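Local coordinates for protein Nup188 (Myceliophthora thermophila, PDB 4KF8) that probably serves as a scaffold nucleoporin of the nuclear pore complex, sharing structural and functional properties with nuclear transport receptors, at residues 152-164 / 210-222. Sequence-based numbering, arbitrary orientation.
Sequences DPIYGELALLLLL and RCYAIWAKGILPL
D152 OD2 forms a salt bridge with R210 NE at 3.4 Å, the carboxylate and guanidinium planes standing 88° apart, so the groups do not pair flat. R210 bends at chi2, which carries its guanidinium across the start of helix 154-164, between D152 and E157; the bridge between E157 OE1 and R210 NH1 is doubtful in its detail, as both atoms are modelled too close together. I154 CG2 lies over one face of the guanidinium. E157 itself acts as a knob among R210, A213, I214 and K217: with CG anti to the backbone N (chi1 -169°) and an extended chain, its carboxylate reaches across the interface, and OE2 makes a long 4.0 Å salt bridge to K217 NZ.

Beyond this charged network the contact becomes apolar. L160 CD1 packs 3.5 Å from I214 CG2 and 3.8 Å from I219 CG1, beside G218, where a wider pi-type turn (215-219) kinks the partner helix. The methyls of L161 lie against K217 CE and NZ, and L164 CD2 meets P221 CG at 3.6 Å.

Segments 154-164 and 210-222 run in the same direction, their axes 8.8 Å apart and crossing at 24°, consistent with a helical-repeat (alpha-solenoid) scaffold. L158 and L162 touch helix 98-113, L160 and L163 touch helix 134-143, and Y212 and L220 reach helix 284-303.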
# COMPACT_ATOMS: atom_id res chain seq x y z
N ASP A 152 17.79 0.52 4.85
CA ASP A 152 16.37 0.30 5.03
C ASP A 152 15.88 -1.02 4.44
O ASP A 152 16.31 -1.43 3.36
CB ASP A 152 15.58 1.45 4.41
CG ASP A 152 15.95 1.70 2.96
OD1 ASP A 152 16.88 1.03 2.46
OD2 ASP A 152 15.32 2.56 2.32
N PRO A 153 14.95 -1.69 5.14
CA PRO A 153 14.33 -2.92 4.65
C PRO A 153 13.50 -2.64 3.41
O PRO A 153 12.27 -2.59 3.49
CB PRO A 153 13.41 -3.33 5.81
CG PRO A 153 13.95 -2.61 7.00
CD PRO A 153 14.46 -1.32 6.47
N ILE A 154 14.16 -2.44 2.27
CA ILE A 154 13.48 -2.11 1.02
C ILE A 154 12.51 -3.19 0.57
O ILE A 154 11.47 -2.90 -0.01
CB ILE A 154 14.49 -1.83 -0.11
CG1 ILE A 154 15.58 -2.90 -0.13
CG2 ILE A 154 15.10 -0.44 0.04
CD1 ILE A 154 15.76 -3.59 -1.45
N TYR A 155 12.86 -4.45 0.85
CA TYR A 155 12.01 -5.56 0.44
C TYR A 155 10.82 -5.76 1.37
O TYR A 155 9.88 -6.46 1.03
CB TYR A 155 12.83 -6.85 0.33
CG TYR A 155 13.54 -7.00 -0.99
CD1 TYR A 155 12.83 -7.14 -2.17
CD2 TYR A 155 14.93 -6.99 -1.06
CE1 TYR A 155 13.47 -7.27 -3.39
CE2 TYR A 155 15.58 -7.12 -2.28
CZ TYR A 155 14.84 -7.26 -3.44
OH TYR A 155 15.48 -7.39 -4.65
N GLY A 156 10.88 -5.13 2.54
CA GLY A 156 9.78 -5.17 3.47
C GLY A 156 8.56 -4.47 2.90
O GLY A 156 7.48 -5.04 2.82
N GLU A 157 8.75 -3.22 2.49
CA GLU A 157 7.66 -2.42 1.94
C GLU A 157 7.17 -2.96 0.60
O GLU A 157 5.98 -2.90 0.30
CB GLU A 157 8.09 -0.97 1.79
CG GLU A 157 6.93 -0.03 1.49
CD GLU A 157 7.38 1.33 1.02
OE1 GLU A 157 8.48 1.42 0.44
OE2 GLU A 157 6.64 2.31 1.23
N LEU A 158 8.09 -3.49 -0.20
CA LEU A 158 7.74 -3.99 -1.52
C LEU A 158 6.87 -5.23 -1.43
O LEU A 158 5.95 -5.40 -2.22
CB LEU A 158 9.01 -4.28 -2.33
CG LEU A 158 9.81 -3.04 -2.74
CD1 LEU A 158 11.11 -3.45 -3.41
CD2 LEU A 158 8.98 -2.17 -3.66
N ALA A 159 7.18 -6.08 -0.46
CA ALA A 159 6.42 -7.31 -0.24
C ALA A 159 5.00 -7.00 0.20
O ALA A 159 4.04 -7.55 -0.35
CB ALA A 159 7.11 -8.18 0.79
N LEU A 160 4.86 -6.12 1.18
CA LEU A 160 3.56 -5.73 1.69
C LEU A 160 2.70 -5.03 0.65
O LEU A 160 1.49 -5.27 0.57
CB LEU A 160 3.69 -4.84 2.93
CG LEU A 160 4.12 -5.53 4.23
CD1 LEU A 160 3.81 -4.63 5.41
CD2 LEU A 160 3.43 -6.87 4.38
N LEU A 161 3.32 -4.17 -0.15
CA LEU A 161 2.60 -3.45 -1.20
C LEU A 161 2.06 -4.40 -2.25
O LEU A 161 1.03 -4.14 -2.87
CB LEU A 161 3.50 -2.40 -1.84
CG LEU A 161 3.73 -1.13 -1.03
CD1 LEU A 161 4.81 -0.29 -1.68
CD2 LEU A 161 2.44 -0.34 -0.89
N LEU A 162 2.76 -5.51 -2.44
CA LEU A 162 2.29 -6.57 -3.32
C LEU A 162 1.08 -7.23 -2.69
O LEU A 162 0.05 -7.42 -3.34
CB LEU A 162 3.39 -7.60 -3.55
CG LEU A 162 3.04 -8.72 -4.53
CD1 LEU A 162 2.82 -8.15 -5.92
CD2 LEU A 162 4.14 -9.77 -4.55
N LEU A 163 1.22 -7.58 -1.42
CA LEU A 163 0.14 -8.17 -0.65
C LEU A 163 -1.03 -7.20 -0.55
O LEU A 163 -2.19 -7.61 -0.62
CB LEU A 163 0.62 -8.54 0.76
CG LEU A 163 1.66 -9.64 0.90
CD1 LEU A 163 2.16 -9.74 2.33
CD2 LEU A 163 1.10 -10.97 0.44
N LEU A 164 -0.72 -5.92 -0.38
CA LEU A 164 -1.75 -4.89 -0.23
C LEU A 164 -2.63 -4.81 -1.47
O LEU A 164 -3.85 -4.80 -1.37
CB LEU A 164 -1.13 -3.53 0.07
CG LEU A 164 -2.06 -2.32 0.02
CD1 LEU A 164 -3.28 -2.50 0.91
CD2 LEU A 164 -1.31 -1.07 0.43
N ARG A 210 11.55 4.14 6.36
CA ARG A 210 10.94 3.03 5.65
C ARG A 210 10.04 2.24 6.57
O ARG A 210 9.01 1.72 6.14
CB ARG A 210 12.00 2.11 5.06
CG ARG A 210 12.46 2.53 3.69
CD ARG A 210 11.62 1.91 2.59
NE ARG A 210 12.05 2.40 1.29
CZ ARG A 210 11.56 1.97 0.13
NH1 ARG A 210 10.62 1.04 0.11
NH2 ARG A 210 12.02 2.48 -1.01
N CYS A 211 10.44 2.15 7.83
CA CYS A 211 9.61 1.52 8.85
C CYS A 211 8.24 2.18 8.90
O CYS A 211 7.22 1.50 8.95
CB CYS A 211 10.30 1.57 10.22
SG CYS A 211 11.66 0.40 10.42
N TYR A 212 8.23 3.51 8.88
CA TYR A 212 6.97 4.25 8.86
C TYR A 212 6.17 3.97 7.60
O TYR A 212 4.95 3.86 7.64
CB TYR A 212 7.21 5.76 8.99
CG TYR A 212 5.92 6.55 9.01
CD1 TYR A 212 5.27 6.81 10.21
CD2 TYR A 212 5.34 7.01 7.84
CE1 TYR A 212 4.08 7.52 10.24
CE2 TYR A 212 4.15 7.71 7.86
CZ TYR A 212 3.53 7.97 9.06
OH TYR A 212 2.35 8.67 9.08
N ALA A 213 6.88 3.85 6.48
CA ALA A 213 6.25 3.59 5.19
C ALA A 213 5.58 2.23 5.18
O ALA A 213 4.50 2.07 4.61
CB ALA A 213 7.29 3.68 4.09
N ILE A 214 6.22 1.26 5.81
CA ILE A 214 5.70 -0.10 5.89
C ILE A 214 4.42 -0.14 6.74
O ILE A 214 3.46 -0.82 6.40
CB ILE A 214 6.77 -1.05 6.47
CG1 ILE A 214 7.92 -1.20 5.47
CG2 ILE A 214 6.18 -2.41 6.79
CD1 ILE A 214 9.10 -1.97 6.00
N TRP A 215 4.43 0.61 7.83
CA TRP A 215 3.29 0.69 8.74
C TRP A 215 2.14 1.52 8.16
O TRP A 215 0.99 1.07 8.15
CB TRP A 215 3.75 1.24 10.09
CG TRP A 215 2.69 1.93 10.91
CD1 TRP A 215 2.42 3.27 10.93
CD2 TRP A 215 1.78 1.32 11.84
NE1 TRP A 215 1.39 3.53 11.81
CE2 TRP A 215 0.98 2.36 12.37
CE3 TRP A 215 1.55 0.01 12.26
CZ2 TRP A 215 -0.02 2.11 13.31
CZ3 TRP A 215 0.56 -0.23 13.19
CH2 TRP A 215 -0.22 0.82 13.71
N ALA A 216 2.45 2.71 7.67
CA ALA A 216 1.42 3.64 7.20
C ALA A 216 0.85 3.28 5.83
O ALA A 216 -0.36 3.32 5.62
CB ALA A 216 1.96 5.06 7.18
N LYS A 217 1.73 2.92 4.90
CA LYS A 217 1.35 2.67 3.52
C LYS A 217 1.09 1.18 3.27
O LYS A 217 0.57 0.80 2.22
CB LYS A 217 2.44 3.20 2.59
CG LYS A 217 2.13 3.17 1.10
CD LYS A 217 3.41 3.36 0.29
CE LYS A 217 3.16 3.21 -1.21
NZ LYS A 217 4.44 3.18 -1.97
N GLY A 218 1.45 0.33 4.23
CA GLY A 218 1.31 -1.10 4.06
C GLY A 218 0.43 -1.81 5.07
O GLY A 218 -0.64 -2.31 4.73
N ILE A 219 0.88 -1.86 6.32
CA ILE A 219 0.17 -2.58 7.38
C ILE A 219 -1.25 -2.07 7.60
O ILE A 219 -2.20 -2.86 7.62
CB ILE A 219 0.94 -2.54 8.71
CG1 ILE A 219 2.28 -3.28 8.58
CG2 ILE A 219 0.12 -3.15 9.83
CD1 ILE A 219 3.05 -3.37 9.87
N LEU A 220 -1.41 -0.76 7.76
CA LEU A 220 -2.72 -0.17 8.02
C LEU A 220 -3.76 -0.34 6.91
O LEU A 220 -4.89 -0.73 7.19
CB LEU A 220 -2.60 1.31 8.42
CG LEU A 220 -1.82 1.60 9.70
CD1 LEU A 220 -1.84 3.08 10.00
CD2 LEU A 220 -2.39 0.80 10.86
N PRO A 221 -3.39 -0.05 5.64
CA PRO A 221 -4.39 -0.30 4.59
C PRO A 221 -4.64 -1.79 4.38
O PRO A 221 -5.70 -2.16 3.86
CB PRO A 221 -3.75 0.32 3.35
CG PRO A 221 -2.31 0.36 3.63
CD PRO A 221 -2.20 0.62 5.10
N LEU A 222 -3.69 -2.63 4.77
CA LEU A 222 -3.90 -4.07 4.77
C LEU A 222 -4.99 -4.43 5.78
O LEU A 222 -5.90 -5.20 5.46
CB LEU A 222 -2.60 -4.81 5.11
CG LEU A 222 -1.82 -5.43 3.95
CD1 LEU A 222 -0.43 -5.86 4.40
CD2 LEU A 222 -2.57 -6.61 3.36